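Local coordinates for iron binding protein FbpA (Mannheimia haemolytica, PDB 1Q35) that binds ferric iron in the periplasm, probably as the solute-binding component that delivers the metal to a membrane transporter during bacterial iron uptake, at residues L19-K24 / I250-G255; F96-R101 / G260-L265; D120-A125 / E152-E157; N219-S222 / G226-K229. All coordinates share one frame; numbering follows the deposited sequence.

Interaction 1: residues L19-K24 / I250-G255; sequences LKNFEK and IEYLSG
Phe22 and Tyr252 form a T-shaped aromatic pair between two helices that pack together in one lobe of the periplasmic-binding-protein fold. Helix 16-26 belongs to a beta-alpha-beta crossover, since strands 3-8 and 29-34 on its two ends are parallel neighbours in the sheet; helix 243-254 follows strand 228-236. The ring of Phe22 presents its edge to the face of Tyr252, with centroids 5.6 Å apart and planes at 72°. At that edge, CD1 of Phe22 lies 3.7 Å from CG of Tyr252. The Tyr252 ring is also covered by the opposing backbone: CA of Phe22 stands over its face, 3.8 Å from the centroid, in a CH-pi contact. Tyr252 can lie across helix 19-24 because its CG is anti to the backbone N (chi1 -175°), which carries the ring over to the other helix. Tyrosine suits this place because its flat part seals against Phe22 while its hydroxyl goes past the phenyl group to hydrogen-bond with Asp25. Asn21 likewise faces partly outward, its amide tied to the carbonyl of Pro17 one turn back. Beyond the aromatic pair, OH of Tyr252, turned to Asp25 for its hydrogen bond, comes 3.3 Å from CB of Asn21.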
# COMPACT_ATOMS: atom_id res chain seq x y z
N LEU A 19 -8.18 0.43 -15.99
CA LEU A 19 -9.12 -0.58 -16.47
C LEU A 19 -9.88 -0.11 -17.70
O LEU A 19 -10.15 -0.91 -18.59
CB LEU A 19 -10.09 -0.97 -15.36
CG LEU A 19 -9.43 -1.59 -14.12
CD1 LEU A 19 -10.45 -1.85 -13.04
CD2 LEU A 19 -8.68 -2.88 -14.48
N LYS A 20 -10.22 1.18 -17.76
CA LYS A 20 -10.91 1.74 -18.92
C LYS A 20 -10.01 1.72 -20.15
O LYS A 20 -10.48 1.44 -21.25
CB LYS A 20 -11.36 3.18 -18.63
CG LYS A 20 -12.49 3.29 -17.63
CD LYS A 20 -13.85 3.09 -18.29
CE LYS A 20 -14.97 3.72 -17.48
NZ LYS A 20 -15.45 2.83 -16.39
N ASN A 21 -8.73 2.01 -19.96
CA ASN A 21 -7.76 1.93 -21.05
C ASN A 21 -7.56 0.49 -21.52
O ASN A 21 -7.39 0.24 -22.71
CB ASN A 21 -6.42 2.56 -20.64
CG ASN A 21 -6.40 4.06 -20.86
OD1 ASN A 21 -6.12 4.53 -21.96
ND2 ASN A 21 -6.72 4.81 -19.81
N PHE A 22 -7.58 -0.46 -20.59
CA PHE A 22 -7.54 -1.88 -20.92
C PHE A 22 -8.73 -2.26 -21.80
O PHE A 22 -8.56 -2.92 -22.82
CB PHE A 22 -7.52 -2.74 -19.65
CG PHE A 22 -7.82 -4.19 -19.89
CD1 PHE A 22 -6.85 -5.05 -20.39
CD2 PHE A 22 -9.08 -4.72 -19.59
CE1 PHE A 22 -7.13 -6.40 -20.61
CE2 PHE A 22 -9.35 -6.07 -19.80
CZ PHE A 22 -8.37 -6.90 -20.30
N GLU A 23 -9.93 -1.83 -21.41
CA GLU A 23 -11.15 -2.13 -22.16
C GLU A 23 -11.09 -1.58 -23.58
O GLU A 23 -11.49 -2.25 -24.53
CB GLU A 23 -12.37 -1.54 -21.45
CG GLU A 23 -12.80 -2.29 -20.20
CD GLU A 23 -14.06 -1.70 -19.59
OE1 GLU A 23 -14.06 -0.49 -19.29
OE2 GLU A 23 -15.04 -2.45 -19.42
N LYS A 24 -10.58 -0.36 -23.72
CA LYS A 24 -10.49 0.30 -25.02
C LYS A 24 -9.46 -0.37 -25.93
O LYS A 24 -9.71 -0.55 -27.12
CB LYS A 24 -10.13 1.78 -24.83
CG LYS A 24 -10.13 2.60 -26.12
CD LYS A 24 -9.90 4.08 -25.85
N ILE A 250 -3.65 -8.71 -16.55
CA ILE A 250 -2.48 -8.48 -15.70
C ILE A 250 -1.24 -8.19 -16.54
O ILE A 250 -0.40 -7.39 -16.15
CB ILE A 250 -2.29 -9.60 -14.64
CG1 ILE A 250 -1.85 -10.94 -15.23
CG2 ILE A 250 -3.56 -9.79 -13.83
CD1 ILE A 250 -1.43 -11.92 -14.17
N GLU A 251 -1.15 -8.79 -17.73
CA GLU A 251 -0.10 -8.44 -18.68
C GLU A 251 -0.22 -6.98 -19.11
O GLU A 251 0.79 -6.27 -19.19
CB GLU A 251 -0.16 -9.36 -19.91
CG GLU A 251 0.33 -10.78 -19.62
CD GLU A 251 0.18 -11.75 -20.78
OE1 GLU A 251 0.90 -12.77 -20.78
OE2 GLU A 251 -0.66 -11.51 -21.67
N TYR A 252 -1.44 -6.52 -19.35
CA TYR A 252 -1.68 -5.13 -19.71
C TYR A 252 -1.26 -4.18 -18.59
O TYR A 252 -0.60 -3.17 -18.83
CB TYR A 252 -3.16 -4.89 -20.02
CG TYR A 252 -3.46 -3.49 -20.52
CD1 TYR A 252 -3.76 -2.47 -19.63
CD2 TYR A 252 -3.44 -3.20 -21.88
CE1 TYR A 252 -4.03 -1.18 -20.08
CE2 TYR A 252 -3.70 -1.92 -22.34
CZ TYR A 252 -4.00 -0.91 -21.43
OH TYR A 252 -4.26 0.36 -21.89
N LEU A 253 -1.63 -4.52 -17.35
CA LEU A 253 -1.31 -3.66 -16.21
C LEU A 253 0.20 -3.59 -15.96
O LEU A 253 0.68 -2.61 -15.38
CB LEU A 253 -2.05 -4.12 -14.95
CG LEU A 253 -3.57 -3.95 -15.01
CD1 LEU A 253 -4.24 -4.59 -13.81
CD2 LEU A 253 -3.98 -2.48 -15.12
N SER A 254 0.94 -4.61 -16.41
CA SER A 254 2.40 -4.64 -16.28
C SER A 254 3.15 -3.89 -17.38
O SER A 254 4.35 -3.67 -17.27
CB SER A 254 2.89 -6.10 -16.25
OG SER A 254 3.00 -6.66 -17.56
N GLY A 255 2.45 -3.52 -18.45
CA GLY A 255 3.08 -2.95 -19.64
C GLY A 255 3.36 -1.47 -19.57
O GLY A 255 2.98 -0.78 -18.62

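Interaction 2: residues F96-R101 / G260-L265; sequences FGLTTR and GLYAEL. With FMT (formic acid), chain C.
Helix 260-265 meets strand 96-101 through Tyr262, which packs against Leu98 and Thr99. The strand runs on toward the iron site: the side chain of Thr99 lies about 7 Å from that of Tyr198, an iron ligand, here without its metal. NH1 of Arg101, which also forms a salt bridge with Glu268, hydrogen-bonds at 2.9 Å to O2 of a formic acid molecule, probably from the crystallisation liquor, that Arg10 binds too. Along the helix, Leu261 packs on Met18 and Asn21 of helix 16-26. Tyr262 then points at the strand. Its ring receives the methyl of Thr99 over one face: CG2 of Thr99 is 3.7 Å from the ring centroid and 23° off the normal, a CH-pi contact in which CG of Tyr262 is the nearest atom at 3.5 Å. With OG1 of Thr99 set between its backbone N and carbonyl carbon (chi1 63°), the branches divide the work, the methyl going to the ring and the hydroxyl to Glu268 and Ser232. At the far end of the ring, CD1 of Leu98 lies 3.6 Å from OH of Tyr262. Leu98 and Thr99 together face Ser232, a classic beta bulge that lets two consecutive residues look toward the helix. Further along, Leu265 reaches Pro17, so helix 256-266 packs on helix 16-26 with one side and on strand 96-108 with another, while Leu253 of helix 243-254 touches both Leu98 and Tyr262.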
# COMPACT_ATOMS: atom_id res chain seq x y z
N PHE A 96 1.73 -11.07 -8.36
CA PHE A 96 2.48 -10.12 -9.17
C PHE A 96 2.29 -8.70 -8.65
O PHE A 96 1.18 -8.22 -8.53
CB PHE A 96 2.05 -10.22 -10.63
CG PHE A 96 2.18 -11.60 -11.17
CD1 PHE A 96 1.13 -12.50 -11.07
CD2 PHE A 96 3.39 -12.04 -11.68
CE1 PHE A 96 1.27 -13.81 -11.50
CE2 PHE A 96 3.53 -13.34 -12.13
CZ PHE A 96 2.48 -14.22 -12.04
N GLY A 97 3.40 -8.05 -8.34
CA GLY A 97 3.40 -6.64 -7.99
C GLY A 97 3.25 -5.79 -9.23
O GLY A 97 3.81 -6.09 -10.29
N LEU A 98 2.48 -4.71 -9.11
CA LEU A 98 2.22 -3.77 -10.19
C LEU A 98 2.79 -2.37 -9.91
O LEU A 98 3.17 -1.67 -10.84
CB LEU A 98 0.72 -3.67 -10.45
CG LEU A 98 0.08 -4.95 -11.00
CD1 LEU A 98 -1.43 -4.79 -11.04
CD2 LEU A 98 0.62 -5.30 -12.39
N THR A 99 2.79 -1.96 -8.64
CA THR A 99 3.47 -0.73 -8.22
C THR A 99 4.10 -0.96 -6.87
O THR A 99 3.74 -1.90 -6.16
CB THR A 99 2.51 0.45 -8.06
OG1 THR A 99 1.57 0.14 -7.03
CG2 THR A 99 1.69 0.70 -9.32
N THR A 100 5.04 -0.10 -6.50
CA THR A 100 5.45 0.03 -5.11
C THR A 100 5.04 1.40 -4.59
O THR A 100 4.79 2.34 -5.35
CB THR A 100 6.95 -0.22 -4.86
OG1 THR A 100 7.75 0.80 -5.48
CG2 THR A 100 7.41 -1.55 -5.45
N ARG A 101 4.96 1.47 -3.27
CA ARG A 101 4.59 2.68 -2.55
C ARG A 101 5.39 2.69 -1.26
O ARG A 101 5.75 1.63 -0.74
CB ARG A 101 3.09 2.74 -2.28
CG ARG A 101 2.50 1.51 -1.62
CD ARG A 101 1.93 0.47 -2.59
NE ARG A 101 0.80 0.97 -3.37
CZ ARG A 101 -0.47 1.08 -2.96
NH1 ARG A 101 -1.37 1.55 -3.80
NH2 ARG A 101 -0.86 0.74 -1.74
N GLY A 260 2.89 3.66 -17.01
CA GLY A 260 2.92 5.11 -17.14
C GLY A 260 1.73 5.77 -16.48
O GLY A 260 1.87 6.82 -15.86
N LEU A 261 0.55 5.17 -16.60
CA LEU A 261 -0.64 5.67 -15.92
C LEU A 261 -0.50 5.58 -14.40
O LEU A 261 -0.87 6.50 -13.68
CB LEU A 261 -1.90 4.92 -16.37
CG LEU A 261 -2.31 5.06 -17.84
CD1 LEU A 261 -3.51 4.16 -18.12
CD2 LEU A 261 -2.61 6.50 -18.21
N TYR A 262 0.01 4.46 -13.90
CA TYR A 262 0.26 4.33 -12.47
C TYR A 262 1.21 5.44 -11.99
O TYR A 262 1.02 6.01 -10.92
CB TYR A 262 0.87 2.96 -12.16
CG TYR A 262 -0.10 1.80 -12.06
CD1 TYR A 262 0.07 0.66 -12.83
CD2 TYR A 262 -1.15 1.82 -11.15
CE1 TYR A 262 -0.78 -0.42 -12.71
CE2 TYR A 262 -2.02 0.74 -11.02
CZ TYR A 262 -1.82 -0.38 -11.81
OH TYR A 262 -2.64 -1.48 -11.69
N ALA A 263 2.22 5.77 -12.80
CA ALA A 263 3.17 6.82 -12.44
C ALA A 263 2.52 8.20 -12.46
O ALA A 263 2.61 8.95 -11.49
CB ALA A 263 4.36 6.79 -13.38
N GLU A 264 1.85 8.52 -13.56
CA GLU A 264 1.42 9.90 -13.82
C GLU A 264 0.10 10.25 -13.16
O GLU A 264 -0.08 11.38 -12.72
CB GLU A 264 1.30 10.14 -15.32
CG GLU A 264 2.63 10.06 -16.07
CD GLU A 264 3.61 11.15 -15.67
OE1 GLU A 264 4.83 10.91 -15.81
OE2 GLU A 264 3.18 12.23 -15.23
N LEU A 265 -0.82 9.29 -13.11
CA LEU A 265 -2.13 9.51 -12.51
C LEU A 265 -2.17 9.20 -11.02
O LEU A 265 -2.82 9.90 -10.26
CB LEU A 265 -3.20 8.67 -13.22
CG LEU A 265 -3.38 8.89 -14.72
CD1 LEU A 265 -4.54 8.05 -15.24
CD2 LEU A 265 -3.61 10.37 -15.04
C FMT C . -5.12 2.49 -2.79
O1 FMT C . -5.92 2.05 -3.74
O2 FMT C . -3.93 2.62 -3.03

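Interaction 3: residues D120-A125 / E152-E157; sequences DYLDLA and EHYGIE
Tyr154 and Leu122 carry this surface contact, in which a long helix reaches across to a short 3-10 turn, with Asp120 joining through water. The two side chains come from opposite directions, and only the outer end of the tyrosine is touched: CD1 of Leu122 lies 3.5 Å from OH and 3.7 Å from CZ of Tyr154. With CG of Tyr154 anti to its carbonyl carbon (chi1 -55°), the ring is turned out toward Leu122. Leucine suits the place because its methyl, having no polar atom, packs against the phenol end and leaves the hydroxyl to the water. That water lies in the ring plane, 2.9 Å from OH of Tyr154, and donates to OD1 of Asp120 at 2.7 Å. OD1 of Asp120 has a second duty, accepting from the backbone N of Leu122 at 2.9 Å in a nearly straight bond (176°). This Asx turn fixes the carboxylate at the start of the 3-10 segment 121-125, while OD1 of Asp123 accepts in turn from the backbone N of Asp120. The tyrosine is held from its own helix as well, since CB of His153 sits over the centre of one ring face. At Gly155 (phi 82°) a side chain would be jammed against the carbonyl O of Tyr154, so glycine fits the kink. Leu122 also packs on Met150, one turn back along helix 141-168, and Leu124 faces strand 192-196, so the 3-10 turn joins that long helix to the sheet.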
# COMPACT_ATOMS: atom_id res chain seq x y z
N ASP A 120 13.76 7.86 12.07
CA ASP A 120 13.20 6.52 11.96
C ASP A 120 11.74 6.57 12.41
O ASP A 120 11.36 7.41 13.23
CB ASP A 120 14.00 5.61 12.89
CG ASP A 120 13.80 4.13 12.61
OD1 ASP A 120 12.66 3.63 12.67
OD2 ASP A 120 14.79 3.39 12.39
N TYR A 121 10.91 5.66 11.89
CA TYR A 121 9.59 5.41 12.48
C TYR A 121 9.66 5.36 14.01
O TYR A 121 8.80 5.90 14.69
CB TYR A 121 9.00 4.09 11.97
CG TYR A 121 8.90 4.03 10.47
CD1 TYR A 121 7.84 4.61 9.79
CD2 TYR A 121 9.91 3.43 9.72
CE1 TYR A 121 7.76 4.57 8.41
CE2 TYR A 121 9.85 3.40 8.33
CZ TYR A 121 8.78 3.97 7.69
OH TYR A 121 8.73 3.95 6.32
N LEU A 122 10.68 4.68 14.53
CA LEU A 122 10.86 4.50 15.97
C LEU A 122 10.88 5.80 16.74
O LEU A 122 10.49 5.84 17.91
CB LEU A 122 12.16 3.74 16.25
CG LEU A 122 12.19 2.27 15.85
CD1 LEU A 122 13.62 1.77 15.89
CD2 LEU A 122 11.29 1.44 16.76
N ASP A 123 11.38 6.87 16.13
CA ASP A 123 11.45 8.16 16.81
C ASP A 123 10.08 8.70 17.20
O ASP A 123 9.96 9.40 18.19
CB ASP A 123 12.27 9.15 15.98
CG ASP A 123 13.72 8.73 15.91
OD1 ASP A 123 14.25 8.58 14.81
OD2 ASP A 123 14.39 8.45 16.92
N LEU A 124 9.05 8.34 16.44
CA LEU A 124 7.68 8.78 16.73
C LEU A 124 7.12 8.26 18.06
O LEU A 124 6.11 8.78 18.53
CB LEU A 124 6.73 8.41 15.59
CG LEU A 124 7.03 9.02 14.22
CD1 LEU A 124 6.04 8.48 13.19
CD2 LEU A 124 6.99 10.53 14.27
N ALA A 125 7.75 7.25 18.64
CA ALA A 125 7.34 6.71 19.94
C ALA A 125 8.06 7.37 21.12
O ALA A 125 7.76 7.06 22.27
CB ALA A 125 7.58 5.21 19.97
N GLU A 152 10.13 -8.22 12.09
CA GLU A 152 11.26 -8.91 11.45
C GLU A 152 12.59 -8.31 11.93
O GLU A 152 13.55 -9.04 12.20
CB GLU A 152 11.15 -8.82 9.93
CG GLU A 152 12.16 -9.68 9.17
CD GLU A 152 11.81 -11.16 9.12
OE1 GLU A 152 10.90 -11.61 9.85
OE2 GLU A 152 12.47 -11.89 8.34
N HIS A 153 12.64 -6.99 12.03
CA HIS A 153 13.87 -6.29 12.38
C HIS A 153 14.18 -6.30 13.88
O HIS A 153 15.34 -6.28 14.25
CB HIS A 153 13.81 -4.83 11.92
CG HIS A 153 13.65 -4.65 10.44
ND1 HIS A 153 14.38 -5.37 9.51
CD2 HIS A 153 12.86 -3.81 9.74
CE1 HIS A 153 14.03 -4.98 8.30
NE2 HIS A 153 13.11 -4.04 8.41
N TYR A 154 13.15 -6.29 14.72
CA TYR A 154 13.32 -5.99 16.15
C TYR A 154 12.71 -6.98 17.13
O TYR A 154 13.01 -6.91 18.32
CB TYR A 154 12.72 -4.62 16.47
CG TYR A 154 13.24 -3.49 15.62
CD1 TYR A 154 12.38 -2.73 14.84
CD2 TYR A 154 14.60 -3.18 15.59
CE1 TYR A 154 12.85 -1.69 14.06
CE2 TYR A 154 15.08 -2.13 14.82
CZ TYR A 154 14.20 -1.40 14.06
OH TYR A 154 14.66 -0.36 13.29
N GLY A 155 11.84 -7.86 16.65
CA GLY A 155 11.11 -8.76 17.51
C GLY A 155 9.87 -8.12 18.13
O GLY A 155 9.65 -6.90 18.03
N ILE A 156 9.06 -8.94 18.79
CA ILE A 156 7.76 -8.47 19.27
C ILE A 156 7.82 -7.62 20.53
O ILE A 156 6.92 -6.81 20.75
CB ILE A 156 6.72 -9.61 19.42
CG1 ILE A 156 7.08 -10.57 20.57
CG2 ILE A 156 6.55 -10.34 18.10
CD1 ILE A 156 5.95 -11.54 20.88
N GLU A 157 8.83 -7.79 21.37
CA GLU A 157 8.91 -6.97 22.59
C GLU A 157 9.20 -5.51 22.24
O GLU A 157 8.51 -4.60 22.70
CB GLU A 157 9.98 -7.51 23.55
CG GLU A 157 9.57 -8.80 24.24
CD GLU A 157 10.62 -9.32 25.20
OE1 GLU A 157 11.75 -8.79 25.23
OE2 GLU A 157 10.30 -10.29 25.93
O HOH W 1 12.39 0.97 12.19

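Interaction 4: residues N219-S222 / G226-K229; sequences NFPS and GTHK
The phenyl ring of Phe220 is approached obliquely by OG1 of Thr227, and it stacks with the ring of Phe287 from a neighbouring loop. Beside it, the pyrrolidine of Pro221 lies roughly at right angles to the threonine side chain, with CD of Pro221 3.4 Å from OG1 of Thr227. These groups close a tight loop joining strands 216-219 and 228-236, both of which pair antiparallel with the long strand 96-108 in the sheet of this periplasmic-binding-protein fold. Proline is well suited to the start of the turn: its ring fixes phi, and its N carries no hydrogen, so the close approach of OG1 to Pro221 N leaves no unused donor there. On the returning limb Gly226 has positive phi (65°), which favours glycine. The two limbs come close here, with CA of Gly226 4.4 Å from CA of Ser222. CA of Gly226 also makes a long CA-H...O contact with O of Pro221. Ser222 faces away and bonds instead to Gly118. The side chain of Phe220 lies about 10 Å from that of Tyr198, an iron ligand, though no iron is bound here. The bond that ties the loop shut is made by Thr227, whose OG1 stands anti to its own carbonyl carbon (chi1 -71°): OG1 donates to O of Pro221 at 2.8 Å, in the carbonyl plane, on a lone pair, with a C=O...donor angle of 128°.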
# COMPACT_ATOMS: atom_id res chain seq x y z
N ASN A 219 8.48 12.98 4.04
CA ASN A 219 9.78 12.54 4.55
C ASN A 219 9.90 11.03 4.42
O ASN A 219 9.00 10.30 4.82
CB ASN A 219 9.98 12.89 6.02
CG ASN A 219 9.79 14.36 6.32
OD1 ASN A 219 10.74 15.15 6.27
ND2 ASN A 219 8.56 14.74 6.66
N PHE A 220 11.04 10.58 3.90
CA PHE A 220 11.34 9.16 3.76
C PHE A 220 12.26 8.76 4.91
O PHE A 220 13.43 9.18 4.94
CB PHE A 220 12.03 8.89 2.42
CG PHE A 220 11.21 9.31 1.24
CD1 PHE A 220 11.58 10.42 0.49
CD2 PHE A 220 10.07 8.60 0.88
CE1 PHE A 220 10.83 10.81 -0.60
CE2 PHE A 220 9.32 8.99 -0.21
CZ PHE A 220 9.69 10.09 -0.95
N PRO A 221 11.77 7.99 5.87
CA PRO A 221 12.60 7.58 7.00
C PRO A 221 13.92 6.95 6.56
O PRO A 221 13.98 6.20 5.59
CB PRO A 221 11.71 6.59 7.74
CG PRO A 221 10.34 7.09 7.46
CD PRO A 221 10.39 7.48 6.01
N SER A 222 14.99 7.28 7.28
CA SER A 222 16.35 6.92 6.89
C SER A 222 17.15 6.40 8.07
O SER A 222 18.37 6.60 8.16
CB SER A 222 17.03 8.13 6.24
OG SER A 222 17.01 9.25 7.10
N GLY A 226 15.71 1.98 6.77
CA GLY A 226 15.20 2.83 5.71
C GLY A 226 13.69 3.00 5.71
O GLY A 226 13.03 2.98 6.75
N THR A 227 13.15 3.17 4.51
CA THR A 227 11.73 3.43 4.31
C THR A 227 11.00 2.14 3.96
O THR A 227 11.44 1.38 3.09
CB THR A 227 11.57 4.46 3.19
OG1 THR A 227 12.00 5.75 3.63
CG2 THR A 227 10.11 4.64 2.80
N HIS A 228 9.89 1.90 4.64
CA HIS A 228 9.01 0.78 4.37
C HIS A 228 8.35 0.92 3.01
O HIS A 228 7.74 1.94 2.70
CB HIS A 228 7.95 0.70 5.47
CG HIS A 228 6.88 -0.33 5.23
ND1 HIS A 228 7.07 -1.68 5.44
CD2 HIS A 228 5.59 -0.18 4.84
CE1 HIS A 228 5.94 -2.32 5.17
NE2 HIS A 228 5.03 -1.44 4.81
N LYS A 229 8.49 -0.13 2.20
CA LYS A 229 7.82 -0.26 0.92
C LYS A 229 6.80 -1.39 0.96
O LYS A 229 7.01 -2.42 1.59
CB LYS A 229 8.83 -0.59 -0.18
CG LYS A 229 9.92 0.43 -0.37
CD LYS A 229 9.40 1.75 -0.85
CE LYS A 229 8.77 1.70 -2.23
NZ LYS A 229 9.70 1.16 -3.25

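How the interactions relate
Interactions 1 and 2 adjoin, their centres 12 Å apart, because helices 243-254 and 256-266 follow each other and Ile250 packs on Phe96. Interactions 3 and 4 form a second pair, 13 Å apart on the opposite side of the chain's centre from interaction 1, where Tyr121 packs on Pro221 and hydrogen-bonds to the backbone of His228. The pairs are joined through strands 96-108 and 228-236, neighbours in one sheet, at the contact of Thr100 with Lys229. Along the chain, 3 and 4 follow in series within the span of 2, whose segments alternate with those of 1. This is consistent with a two-lobed binding protein whose paired strands bridge the lobes.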